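Local coordinates for protein inositol-1-monophosphatase SuhB (Mycobacterium tuberculosis, PDB 2Q74) that probably catalyses the magnesium-dependent hydrolysis of inositol 1-phosphate to free myo-inositol and phosphate, at residues P55-V58 / V59-T63. Residues are numbered along the deposited sequence; the frame is centred on the assembly and turned at random.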
ATOM      1  N   PRO A  55     -19.620  -9.256   6.713  1.00 83.39           N
ATOM      2  CA  PRO A  55     -19.892  -8.424   5.532  1.00 82.57           C
ATOM      3  C   PRO A  55     -18.954  -8.737   4.352  1.00 81.34           C
ATOM      4  O   PRO A  55     -19.375  -8.698   3.199  1.00 81.62           O
ATOM      5  CB  PRO A  55     -19.663  -7.001   6.054  1.00 82.82           C
ATOM      6  CG  PRO A  55     -18.664  -7.178   7.152  1.00 83.63           C
ATOM      7  CD  PRO A  55     -19.166  -8.423   7.846  1.00 83.65           C
ATOM      8  N   VAL A  56     -17.701  -9.059   4.640  1.00 79.64           N
ATOM      9  CA  VAL A  56     -16.789  -9.491   3.596  1.00 78.26           C
ATOM     10  C   VAL A  56     -17.104 -10.937   3.207  1.00 77.10           C
ATOM     11  O   VAL A  56     -16.924 -11.310   2.053  1.00 77.11           O
ATOM     12  CB  VAL A  56     -15.297  -9.344   4.023  1.00 78.29           C
ATOM     13  CG1 VAL A  56     -14.974 -10.180   5.245  1.00 78.09           C
ATOM     14  CG2 VAL A  56     -14.374  -9.728   2.874  1.00 78.60           C
ATOM     15  N   THR A  57     -17.574 -11.749   4.161  1.00 75.61           N
ATOM     16  CA  THR A  57     -17.981 -13.134   3.868  1.00 74.28           C
ATOM     17  C   THR A  57     -19.103 -13.142   2.834  1.00 73.12           C
ATOM     18  O   THR A  57     -19.137 -14.001   1.941  1.00 73.15           O
ATOM     19  CB  THR A  57     -18.465 -13.888   5.138  1.00 74.28           C
ATOM     20  OG1 THR A  57     -17.363 -14.080   6.038  1.00 74.49           O
ATOM     21  CG2 THR A  57     -19.085 -15.247   4.786  1.00 73.57           C
ATOM     22  N   VAL A  58     -19.991 -12.158   2.940  1.00 71.44           N
ATOM     23  CA  VAL A  58     -21.126 -12.047   2.044  1.00 70.23           C
ATOM     24  C   VAL A  58     -20.663 -11.771   0.622  1.00 69.31           C
ATOM     25  O   VAL A  58     -21.028 -12.499  -0.286  1.00 69.05           O
ATOM     26  CB  VAL A  58     -22.119 -10.947   2.505  1.00 70.17           C
ATOM     27  CG1 VAL A  58     -23.262 -10.824   1.533  1.00 69.09           C
ATOM     28  CG2 VAL A  58     -22.658 -11.276   3.878  1.00 69.65           C
ATOM     29  N   VAL A  59     -19.851 -10.735   0.437  1.00 68.47           N
ATOM     30  CA  VAL A  59     -19.417 -10.339  -0.898  1.00 67.86           C
ATOM     31  C   VAL A  59     -18.537 -11.412  -1.522  1.00 68.48           C
ATOM     32  O   VAL A  59     -18.619 -11.672  -2.725  1.00 68.06           O
ATOM     33  CB  VAL A  59     -18.653  -9.020  -0.894  1.00 67.43           C
ATOM     34  CG1 VAL A  59     -18.151  -8.734  -2.294  1.00 66.30           C
ATOM     35  CG2 VAL A  59     -19.520  -7.894  -0.392  1.00 65.55           C
ATOM     36  N   ASP A  60     -17.715 -12.032  -0.682  1.00 69.32           N
ATOM     37  CA  ASP A  60     -16.806 -13.087  -1.103  1.00 70.25           C
ATOM     38  C   ASP A  60     -17.599 -14.254  -1.685  1.00 70.25           C
ATOM     39  O   ASP A  60     -17.296 -14.734  -2.777  1.00 70.33           O
ATOM     40  CB  ASP A  60     -15.946 -13.535   0.084  1.00 70.62           C
ATOM     41  CG  ASP A  60     -14.759 -14.353  -0.331  1.00 72.49           C
ATOM     42  OD1 ASP A  60     -13.910 -13.837  -1.099  1.00 75.69           O
ATOM     43  OD2 ASP A  60     -14.660 -15.513   0.129  1.00 76.38           O
ATOM     44  N   THR A  61     -18.640 -14.674  -0.977  1.00 70.25           N
ATOM     45  CA  THR A  61     -19.488 -15.765  -1.436  1.00 70.31           C
ATOM     46  C   THR A  61     -20.237 -15.403  -2.710  1.00 70.24           C
ATOM     47  O   THR A  61     -20.295 -16.191  -3.653  1.00 70.21           O
ATOM     48  CB  THR A  61     -20.537 -16.134  -0.376  1.00 70.32           C
ATOM     49  OG1 THR A  61     -19.900 -16.245   0.897  1.00 70.37           O
ATOM     50  CG2 THR A  61     -21.201 -17.451  -0.736  1.00 70.46           C
ATOM     51  N   ASP A  62     -20.828 -14.213  -2.720  1.00 70.07           N
ATOM     52  CA  ASP A  62     -21.609 -13.753  -3.853  1.00 70.06           C
ATOM     53  C   ASP A  62     -20.770 -13.789  -5.121  1.00 69.93           C
ATOM     54  O   ASP A  62     -21.220 -14.283  -6.163  1.00 69.52           O
ATOM     55  CB  ASP A  62     -22.123 -12.331  -3.606  1.00 70.20           C
ATOM     56  CG  ASP A  62     -23.216 -12.261  -2.520  1.00 70.83           C
ATOM     57  OD1 ASP A  62     -23.921 -13.266  -2.272  1.00 70.39           O
ATOM     58  OD2 ASP A  62     -23.369 -11.182  -1.915  1.00 70.74           O
ATOM     59  N   THR A  63     -19.541 -13.283  -5.012  1.00 69.87           N
ATOM     60  CA  THR A  63     -18.622 -13.182  -6.148  1.00 69.67           C
ATOM     61  C   THR A  63     -18.117 -14.552  -6.587  1.00 70.00           C
ATOM     62  O   THR A  63     -17.889 -14.803  -7.768  1.00 69.50           O
ATOM     63  CB  THR A  63     -17.414 -12.299  -5.793  1.00 69.64           C
ATOM     64  OG1 THR A  63     -17.859 -11.016  -5.360  1.00 68.68           O
ATOM     65  CG2 THR A  63     -16.497 -12.119  -6.986  1.00 69.30           C
TER
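Thr61 folds its hydroxyl back onto the carbonyl oxygen of Thr57, one helical turn earlier. The Thr61 OG1 to Thr57 O bond is 2.6 Å long, and the hydroxyl is the donor. Thr57 O also receives the backbone bond from Thr61 N, at 3.0 Å. The two donors come from opposite faces of the Thr57 carbonyl plane, so this one oxygen is gripped twice. With chi1 at -47°, Thr61 OG1 sits beside its own backbone N, which brings it within range of the carbonyl. Thr63 repeats the pattern: its OG1 donates to Val59 O at 2.8 Å, and its backbone N reaches the same oxygen from the other face.

Asp62 runs beside Val58 on the same face of the helix. Its CB rests 3.5 Å from Val58 O. Its CG stays next to the same oxygen, which takes the backbone bond from Asp62 N at 3.0 Å. At the tip, Asp62 OD2 lies 3.5 Å from the Val58 methyl CG1. Asp62 OD2 is also 3.1 Å from Val58 O, but both are acceptors and no bond forms there. The polar partner of OD2 is Arg29 of helix 8-33, in a salt bridge. OD1 pairs with Arg65, further along its own helix. The carboxylate therefore bridges two arginines and ties helix 55-74 to helix 8-33.

On another side of the helix, Asp60 N bonds to Val56 O at 2.9 Å. The Asp60 side chain extends off the helix, and its carboxylate comes close to that of Glu83, a probable magnesium ligand. Val59 packs on Ile106 and Phe112, and Val56 also touches Phe112.

These are the first turns of helix 55-74, an alpha helix with i to i+4 backbone bonds and threonine hydroxyls bonded back to the preceding turn. In this inositol monophosphatase fold, the helix start borders the probable metal and substrate site.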